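Local coordinates for teichoic acid biosynthesis protein F (Staphylococcus epidermidis, PDB 3L7I) that belongs to the teichoic acid biosynthesis proteins, its modelled part having the two parallel-sheet domains of a GT-B fold, at residues A[374-379]-A[712-717]; A[586-591]-A[602-607]. All blocks are in the same frame, centred on the assembly; numbering follows the deposited sequence.

In the fold
Contacts 1 and 2 lie on opposite sides of the centre of the chain. Their own centres are 34 Å apart, and their nearest atoms are about 9 Å apart without touching. Contact 1 (374-379 with 712-717) brings the last helix of the model, 706-721, onto helix 367-379 of the domain built on the parallel sheet that contains strand 354-358. Contact 2 (586-591 with 602-607) is local. It ties the end of helix 585-588 to the loop that follows edge strand 600-602 of the other parallel sheet. Contact 1 therefore links distant parts of the chain, while contact 2 joins neighbouring parts at one edge of a domain.

Contact 1: residues A[374-379]-A[712-717]; sequences EYMQKY and DLIHKD
The ring of Tyr-375 presents its edge to Asp-712, whose OD1 lies near the ring plane. One ring face is approached by Tyr-379, whose CD2 sits 3.8 Å above that plane, offset toward the rim. The phenol OH of Tyr-375 donates a hydrogen bond to OD1 of Asp-712 at 2.7 Å. Asp-712 OD1 is also 3.5 Å from CE2 of Tyr-375. The ring and carboxylate planes are 64° apart. The hydroxyl reaches OD1 on its syn side, 30° out of the carboxylate plane. With chi1 at 168°, the Tyr-375 ring swings away from its backbone N and across toward helix 706-721, where it also touches Ser-707 and Gln-708.

Beside this polar pair is an apolar one. Met-376 and Ile-714 cross at about a right angle. The Met-376 chain is extended as far as SD and then bends. This brings Met-376 CE to 3.8 Å from Ile-714 CG2. Met-376 SD lies 3.9 Å from Ile-714 CD1. Both side chains also touch Ile-355 of strand 354-358, so the two helices and the sheet share one small hydrophobic patch.

Asp-712 OD1 has a second phenol partner, Tyr-380 OH. His-715, on the same helix, stacks on the ring of Tyr-380. One carboxylate oxygen thus gathers Tyr-375 from the last turns of helix 367-379 and Tyr-380 just after it. Two such bonds would be expected to stabilise the ionised form of Asp-712. They add a directional polar grip to the less specific packing of Met-376 on Ile-714.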
ATOM      1  N   GLU A 374      28.483   2.920  39.875  1.00 64.21           N
ATOM      2  CA  GLU A 374      28.894   3.694  41.041  1.00 65.96           C
ATOM      3  C   GLU A 374      30.390   4.057  40.991  1.00 67.25           C
ATOM      4  O   GLU A 374      30.810   5.111  41.503  1.00 69.12           O
ATOM      5  CB  GLU A 374      28.495   2.983  42.338  1.00 65.73           C
ATOM      6  CG  GLU A 374      26.987   2.751  42.407  1.00 64.82           C
ATOM      7  CD  GLU A 374      26.473   2.376  43.790  1.00 65.14           C
ATOM      8  OE1 GLU A 374      27.313   2.002  44.642  1.00 65.66           O
ATOM      9  OE2 GLU A 374      25.233   2.451  44.012  1.00 64.97           O
ATOM     10  N   TYR A 375      31.191   3.203  40.361  1.00 66.44           N
ATOM     11  CA  TYR A 375      32.606   3.488  40.252  1.00 67.75           C
ATOM     12  C   TYR A 375      32.795   4.616  39.276  1.00 68.75           C
ATOM     13  O   TYR A 375      33.572   5.524  39.518  1.00 70.67           O
ATOM     14  CB  TYR A 375      33.394   2.275  39.776  1.00 66.78           C
ATOM     15  CG  TYR A 375      34.811   2.627  39.375  1.00 68.21           C
ATOM     16  CD1 TYR A 375      35.857   2.567  40.299  1.00 69.55           C
ATOM     17  CD2 TYR A 375      35.099   3.043  38.081  1.00 68.39           C
ATOM     18  CE1 TYR A 375      37.151   2.898  39.937  1.00 71.06           C
ATOM     19  CE2 TYR A 375      36.379   3.372  37.708  1.00 69.88           C
ATOM     20  CZ  TYR A 375      37.402   3.300  38.637  1.00 71.24           C
ATOM     21  OH  TYR A 375      38.672   3.634  38.242  1.00 73.86           O
ATOM     22  N   MET A 376      32.086   4.566  38.161  1.00 67.60           N
ATOM     23  CA  MET A 376      32.243   5.615  37.158  1.00 68.56           C
ATOM     24  C   MET A 376      31.714   6.976  37.623  1.00 70.12           C
ATOM     25  O   MET A 376      32.277   8.004  37.285  1.00 71.84           O
ATOM     26  CB  MET A 376      31.624   5.196  35.828  1.00 67.00           C
ATOM     27  CG  MET A 376      32.431   4.125  35.157  1.00 66.15           C
ATOM     28  SD  MET A 376      31.870   3.798  33.500  1.00 64.81           S
ATOM     29  CE  MET A 376      32.553   5.182  32.577  1.00 66.70           C
ATOM     30  N   GLN A 377      30.639   6.975  38.396  1.00 69.70           N
ATOM     31  CA  GLN A 377      30.149   8.194  39.010  1.00 71.37           C
ATOM     32  C   GLN A 377      31.252   8.928  39.796  1.00 73.69           C
ATOM     33  O   GLN A 377      31.392  10.151  39.708  1.00 75.63           O
ATOM     34  CB  GLN A 377      28.987   7.864  39.939  1.00 70.69           C
ATOM     35  CG  GLN A 377      27.680   7.720  39.214  1.00 69.31           C
ATOM     36  CD  GLN A 377      27.235   9.022  38.592  1.00 70.54           C
ATOM     37  OE1 GLN A 377      26.832   9.951  39.301  1.00 72.14           O
ATOM     38  NE2 GLN A 377      27.298   9.102  37.261  1.00 69.95           N
ATOM     39  N   LYS A 378      32.032   8.181  40.569  1.00 75.71           N
ATOM     40  CA  LYS A 378      33.083   8.780  41.380  1.00 78.60           C
ATOM     41  C   LYS A 378      34.218   9.375  40.525  1.00 81.83           C
ATOM     42  O   LYS A 378      34.670  10.492  40.779  1.00 85.04           O
ATOM     43  CB  LYS A 378      33.627   7.743  42.365  1.00 77.70           C
ATOM     44  CG  LYS A 378      34.594   8.273  43.414  1.00 80.59           C
ATOM     45  CD  LYS A 378      34.958   7.168  44.410  1.00 79.40           C
ATOM     46  CE  LYS A 378      36.068   7.585  45.378  1.00 82.37           C
ATOM     47  NZ  LYS A 378      36.391   6.491  46.339  1.00 81.19           N
ATOM     48  N   TYR A 379      34.660   8.645  39.500  1.00 76.02           N
ATOM     49  CA  TYR A 379      35.873   9.005  38.760  1.00 77.40           C
ATOM     50  C   TYR A 379      35.648   9.618  37.385  1.00 77.45           C
ATOM     51  O   TYR A 379      36.587  10.129  36.775  1.00 81.14           O
ATOM     52  CB  TYR A 379      36.781   7.782  38.625  1.00 76.47           C
ATOM     53  CG  TYR A 379      37.293   7.299  39.951  1.00 76.97           C
ATOM     54  CD1 TYR A 379      38.583   7.590  40.363  1.00 80.06           C
ATOM     55  CD2 TYR A 379      36.477   6.570  40.804  1.00 75.51           C
ATOM     56  CE1 TYR A 379      39.053   7.162  41.579  1.00 80.25           C
ATOM     57  CE2 TYR A 379      36.940   6.140  42.031  1.00 76.07           C
ATOM     58  CZ  TYR A 379      38.230   6.445  42.415  1.00 78.12           C
ATOM     59  OH  TYR A 379      38.694   6.022  43.634  1.00 78.76           O
ATOM     60  N   ASP A 712      37.344   1.795  33.834  1.00 68.89           N
ATOM     61  CA  ASP A 712      38.514   2.360  33.165  1.00 71.47           C
ATOM     62  C   ASP A 712      38.546   1.903  31.712  1.00 71.54           C
ATOM     63  O   ASP A 712      39.044   2.621  30.840  1.00 72.73           O
ATOM     64  CB  ASP A 712      39.824   1.966  33.870  1.00 74.45           C
ATOM     65  CG  ASP A 712      40.000   2.642  35.238  1.00 74.95           C
ATOM     66  OD1 ASP A 712      39.203   3.553  35.572  1.00 73.23           O
ATOM     67  OD2 ASP A 712      40.937   2.251  35.980  1.00 77.18           O
ATOM     68  N   LEU A 713      38.023   0.704  31.442  1.00 70.41           N
ATOM     69  CA  LEU A 713      38.009   0.203  30.065  1.00 70.49           C
ATOM     70  C   LEU A 713      37.134   1.106  29.222  1.00 68.61           C
ATOM     71  O   LEU A 713      37.506   1.462  28.108  1.00 69.54           O
ATOM     72  CB  LEU A 713      37.503  -1.236  29.969  1.00 69.54           C
ATOM     73  CG  LEU A 713      37.431  -1.756  28.534  1.00 69.63           C
ATOM     74  CD1 LEU A 713      38.808  -2.085  28.037  1.00 72.82           C
ATOM     75  CD2 LEU A 713      36.560  -2.968  28.462  1.00 68.02           C
ATOM     76  N   ILE A 714      35.973   1.465  29.776  1.00 66.08           N
ATOM     77  CA  ILE A 714      35.022   2.345  29.091  1.00 64.18           C
ATOM     78  C   ILE A 714      35.642   3.715  28.898  1.00 65.55           C
ATOM     79  O   ILE A 714      35.572   4.290  27.808  1.00 65.58           O
ATOM     80  CB  ILE A 714      33.656   2.469  29.832  1.00 61.40           C
ATOM     81  CG1 ILE A 714      32.933   1.127  29.819  1.00 60.01           C
ATOM     82  CG2 ILE A 714      32.770   3.492  29.159  1.00 59.80           C
ATOM     83  CD1 ILE A 714      31.682   1.130  30.618  1.00 57.63           C
ATOM     84  N   HIS A 715      36.271   4.226  29.950  1.00 66.83           N
ATOM     85  CA  HIS A 715      36.929   5.520  29.862  1.00 68.43           C
ATOM     86  C   HIS A 715      37.987   5.548  28.761  1.00 70.84           C
ATOM     87  O   HIS A 715      38.093   6.530  28.042  1.00 71.35           O
ATOM     88  CB  HIS A 715      37.535   5.921  31.210  1.00 69.76           C
ATOM     89  CG  HIS A 715      38.385   7.151  31.143  1.00 71.94           C
ATOM     90  ND1 HIS A 715      37.853   8.423  31.113  1.00 71.68           N
ATOM     91  CD2 HIS A 715      39.731   7.304  31.093  1.00 75.05           C
ATOM     92  CE1 HIS A 715      38.835   9.305  31.052  1.00 75.24           C
ATOM     93  NE2 HIS A 715      39.984   8.652  31.036  1.00 76.61           N
ATOM     94  N   LYS A 716      38.754   4.470  28.622  1.00 86.14           N
ATOM     95  CA  LYS A 716      39.811   4.422  27.618  1.00 88.82           C
ATOM     96  C   LYS A 716      39.225   4.294  26.218  1.00 88.54           C
ATOM     97  O   LYS A 716      39.836   4.725  25.247  1.00 91.22           O
ATOM     98  CB  LYS A 716      40.784   3.269  27.894  1.00 89.62           C
ATOM     99  CG  LYS A 716      41.943   3.148  26.890  1.00 92.63           C
ATOM    100  CD  LYS A 716      42.645   1.789  27.000  1.00 93.11           C
ATOM    101  CE  LYS A 716      44.139   1.881  26.686  1.00 96.89           C
ATOM    102  NZ  LYS A 716      44.427   1.961  25.228  1.00 98.34           N
ATOM    103  N   ASP A 717      38.044   3.698  26.112  1.00105.17           N
ATOM    104  CA  ASP A 717      37.389   3.540  24.818  1.00105.01           C
ATOM    105  C   ASP A 717      36.872   4.884  24.299  1.00105.97           C
ATOM    106  O   ASP A 717      36.942   5.154  23.099  1.00107.78           O
ATOM    107  CB  ASP A 717      36.245   2.509  24.883  1.00101.98           C
ATOM    108  CG  ASP A 717      36.719   1.073  24.634  1.00102.11           C
ATOM    109  OD1 ASP A 717      37.753   0.881  23.950  1.00104.58           O
ATOM    110  OD2 ASP A 717      36.052   0.130  25.111  1.00100.00           O
TER

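Contact 2: residues A[586-591]-A[602-607]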
ATOM      1  N   LEU A 586       7.589 -15.431  44.367  1.00 68.21           N
ATOM      2  CA  LEU A 586       6.285 -16.083  44.476  1.00 69.93           C
ATOM      3  C   LEU A 586       6.161 -16.797  45.818  1.00 69.04           C
ATOM      4  O   LEU A 586       5.071 -16.914  46.374  1.00 70.42           O
ATOM      5  CB  LEU A 586       6.088 -17.097  43.344  1.00 71.14           C
ATOM      6  CG  LEU A 586       5.691 -16.606  41.957  1.00 73.19           C
ATOM      7  CD1 LEU A 586       5.678 -17.784  40.996  1.00 74.23           C
ATOM      8  CD2 LEU A 586       4.334 -15.928  41.991  1.00 75.53           C
ATOM      9  N   ILE A 587       7.284 -17.292  46.318  1.00 67.01           N
ATOM     10  CA  ILE A 587       7.296 -18.002  47.584  1.00 66.29           C
ATOM     11  C   ILE A 587       7.293 -17.028  48.761  1.00 65.75           C
ATOM     12  O   ILE A 587       6.673 -17.281  49.795  1.00 66.29           O
ATOM     13  CB  ILE A 587       8.523 -18.926  47.699  1.00 64.65           C
ATOM     14  CG1 ILE A 587       8.210 -20.282  47.082  1.00 65.70           C
ATOM     15  CG2 ILE A 587       8.923 -19.105  49.160  1.00 63.56           C
ATOM     16  CD1 ILE A 587       8.470 -21.425  48.050  1.00 65.29           C
ATOM     17  N   SER A 588       8.002 -15.917  48.579  1.00 64.93           N
ATOM     18  CA  SER A 588       8.154 -14.905  49.603  1.00 64.56           C
ATOM     19  C   SER A 588       6.804 -14.412  50.036  1.00 66.45           C
ATOM     20  O   SER A 588       6.489 -14.454  51.225  1.00 66.63           O
ATOM     21  CB  SER A 588       9.005 -13.735  49.104  1.00 64.00           C
ATOM     22  OG  SER A 588       9.082 -12.698  50.065  1.00 64.04           O
ATOM     23  N   ASN A 589       5.992 -13.948  49.094  1.00 68.14           N
ATOM     24  CA  ASN A 589       4.691 -13.427  49.489  1.00 70.28           C
ATOM     25  C   ASN A 589       3.601 -14.484  49.684  1.00 71.73           C
ATOM     26  O   ASN A 589       2.422 -14.196  49.548  1.00 74.03           O
ATOM     27  CB  ASN A 589       4.234 -12.208  48.647  1.00 71.95           C
ATOM     28  CG  ASN A 589       4.284 -12.448  47.148  1.00 72.51           C
ATOM     29  OD1 ASN A 589       5.095 -13.222  46.662  1.00 71.08           O
ATOM     30  ND2 ASN A 589       3.424 -11.755  46.406  1.00 75.40           N
ATOM     31  N   ALA A 590       4.014 -15.698  50.036  1.00 72.23           N
ATOM     32  CA  ALA A 590       3.087 -16.759  50.424  1.00 73.79           C
ATOM     33  C   ALA A 590       3.446 -17.288  51.809  1.00 71.17           C
ATOM     34  O   ALA A 590       2.593 -17.794  52.532  1.00 72.70           O
ATOM     35  CB  ALA A 590       3.111 -17.888  49.412  1.00 76.27           C
ATOM     36  N   LEU A 591       4.726 -17.181  52.150  1.00 71.78           N
ATOM     37  CA  LEU A 591       5.238 -17.485  53.481  1.00 69.15           C
ATOM     38  C   LEU A 591       4.601 -16.640  54.572  1.00 69.23           C
ATOM     39  O   LEU A 591       4.802 -15.429  54.591  1.00 69.02           O
ATOM     40  CB  LEU A 591       6.724 -17.142  53.518  1.00 66.14           C
ATOM     41  CG  LEU A 591       7.775 -18.231  53.650  1.00 64.71           C
ATOM     42  CD1 LEU A 591       9.098 -17.601  54.110  1.00 62.68           C
ATOM     43  CD2 LEU A 591       7.272 -19.294  54.621  1.00 65.64           C
ATOM     44  N   ASP A 602      12.169 -12.221  56.489  1.00 61.26           N
ATOM     45  CA  ASP A 602      12.068 -12.403  55.046  1.00 60.84           C
ATOM     46  C   ASP A 602      12.873 -11.334  54.361  1.00 60.61           C
ATOM     47  O   ASP A 602      12.672 -10.142  54.597  1.00 61.63           O
ATOM     48  CB  ASP A 602      10.628 -12.337  54.568  1.00 62.20           C
ATOM     49  CG  ASP A 602      10.498 -12.720  53.119  1.00 62.01           C
ATOM     50  OD1 ASP A 602      11.520 -12.662  52.420  1.00 60.99           O
ATOM     51  OD2 ASP A 602       9.390 -13.092  52.678  1.00 63.10           O
ATOM     52  N   VAL A 603      13.792 -11.753  53.509  1.00 59.53           N
ATOM     53  CA  VAL A 603      14.741 -10.818  52.955  1.00 59.43           C
ATOM     54  C   VAL A 603      14.772 -10.922  51.426  1.00 59.41           C
ATOM     55  O   VAL A 603      15.758 -10.563  50.777  1.00 59.16           O
ATOM     56  CB  VAL A 603      16.110 -11.073  53.589  1.00 58.49           C
ATOM     57  CG1 VAL A 603      16.789 -12.278  52.958  1.00 57.39           C
ATOM     58  CG2 VAL A 603      16.978  -9.850  53.504  1.00 58.96           C
ATOM     59  N   SER A 604      13.651 -11.385  50.863  1.00 60.00           N
ATOM     60  CA  SER A 604      13.546 -11.759  49.448  1.00 60.20           C
ATOM     61  C   SER A 604      13.490 -10.557  48.533  1.00 61.38           C
ATOM     62  O   SER A 604      13.832 -10.652  47.360  1.00 61.59           O
ATOM     63  CB  SER A 604      12.288 -12.586  49.208  1.00 60.91           C
ATOM     64  OG  SER A 604      12.230 -13.701  50.072  1.00 60.20           O
ATOM     65  N   ASN A 605      13.048  -9.430  49.069  1.00 62.42           N
ATOM     66  CA  ASN A 605      12.986  -8.205  48.291  1.00 63.90           C
ATOM     67  C   ASN A 605      14.195  -7.290  48.421  1.00 63.84           C
ATOM     68  O   ASN A 605      14.270  -6.275  47.739  1.00 65.25           O
ATOM     69  CB  ASN A 605      11.718  -7.435  48.629  1.00 65.68           C
ATOM     70  CG  ASN A 605      10.480  -8.171  48.196  1.00 66.41           C
ATOM     71  OD1 ASN A 605      10.421  -8.714  47.077  1.00 66.62           O
ATOM     72  ND2 ASN A 605       9.477  -8.211  49.078  1.00 67.13           N
ATOM     73  N   TYR A 606      15.140  -7.640  49.281  1.00 62.50           N
ATOM     74  CA  TYR A 606      16.258  -6.749  49.571  1.00 62.73           C
ATOM     75  C   TYR A 606      17.023  -6.402  48.287  1.00 63.25           C
ATOM     76  O   TYR A 606      17.341  -7.288  47.511  1.00 62.48           O
ATOM     77  CB  TYR A 606      17.166  -7.401  50.614  1.00 61.32           C
ATOM     78  CG  TYR A 606      18.202  -6.481  51.201  1.00 61.86           C
ATOM     79  CD1 TYR A 606      19.527  -6.528  50.777  1.00 61.55           C
ATOM     80  CD2 TYR A 606      17.855  -5.564  52.183  1.00 62.98           C
ATOM     81  CE1 TYR A 606      20.479  -5.678  51.315  1.00 62.37           C
ATOM     82  CE2 TYR A 606      18.794  -4.704  52.724  1.00 63.81           C
ATOM     83  CZ  TYR A 606      20.104  -4.764  52.289  1.00 63.51           C
ATOM     84  OH  TYR A 606      21.027  -3.901  52.837  1.00 64.64           O
ATOM     85  N   ASN A 607      17.294  -5.122  48.043  1.00 91.05           N
ATOM     86  CA  ASN A 607      17.886  -4.695  46.765  1.00 90.80           C
ATOM     87  C   ASN A 607      19.179  -5.425  46.432  1.00 88.65           C
ATOM     88  O   ASN A 607      19.421  -5.803  45.292  1.00 88.03           O
ATOM     89  CB  ASN A 607      18.179  -3.192  46.772  1.00 93.41           C
ATOM     90  CG  ASN A 607      17.072  -2.375  47.436  1.00 96.21           C
ATOM     91  OD1 ASN A 607      15.984  -2.891  47.719  1.00 96.44           O
ATOM     92  ND2 ASN A 607      17.347  -1.087  47.685  1.00 99.06           N
TER
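Ser-588 donates its side-chain hydroxyl to Asp-602, with OG 2.7 Å from OD2. The hydroxyl comes to the syn side of OD2, 24° out of the carboxylate plane. OG of Ser-588 is anti to the backbone N (chi1 176°), which directs it from the end of helix 585-588 toward the loop. Ser-604 packs alongside, its CB 3.5 Å from CB of Ser-588.

The other carboxylate oxygen serves its own loop. Asp-602 OD1 accepts from Ser-604 OG at 2.7 Å through its syn lone pair. Asp-602 OD1 also accepts from Ser-604 N at 2.9 Å, nearly in line with the C-O bond. With both oxygens engaged, the carboxylate is held against rotation. Further out, Ser-604 OG is also bonded to Met-583 N, and the backbone of Val-603 pairs with Leu-581 of strand 577-581. On the helix side, Ile-587 O accepts from the backbone N of both Ala-590 and Leu-591, which shapes the chain as it leaves the helix.

The bond from Ser-604 N to Asp-602 OD1 makes an Asx turn, which overlaps the type I beta turn from Val-603 to Tyr-606. Both follow strand 600-602 at the edge of a Rossmann-like parallel sheet of the GT-B fold.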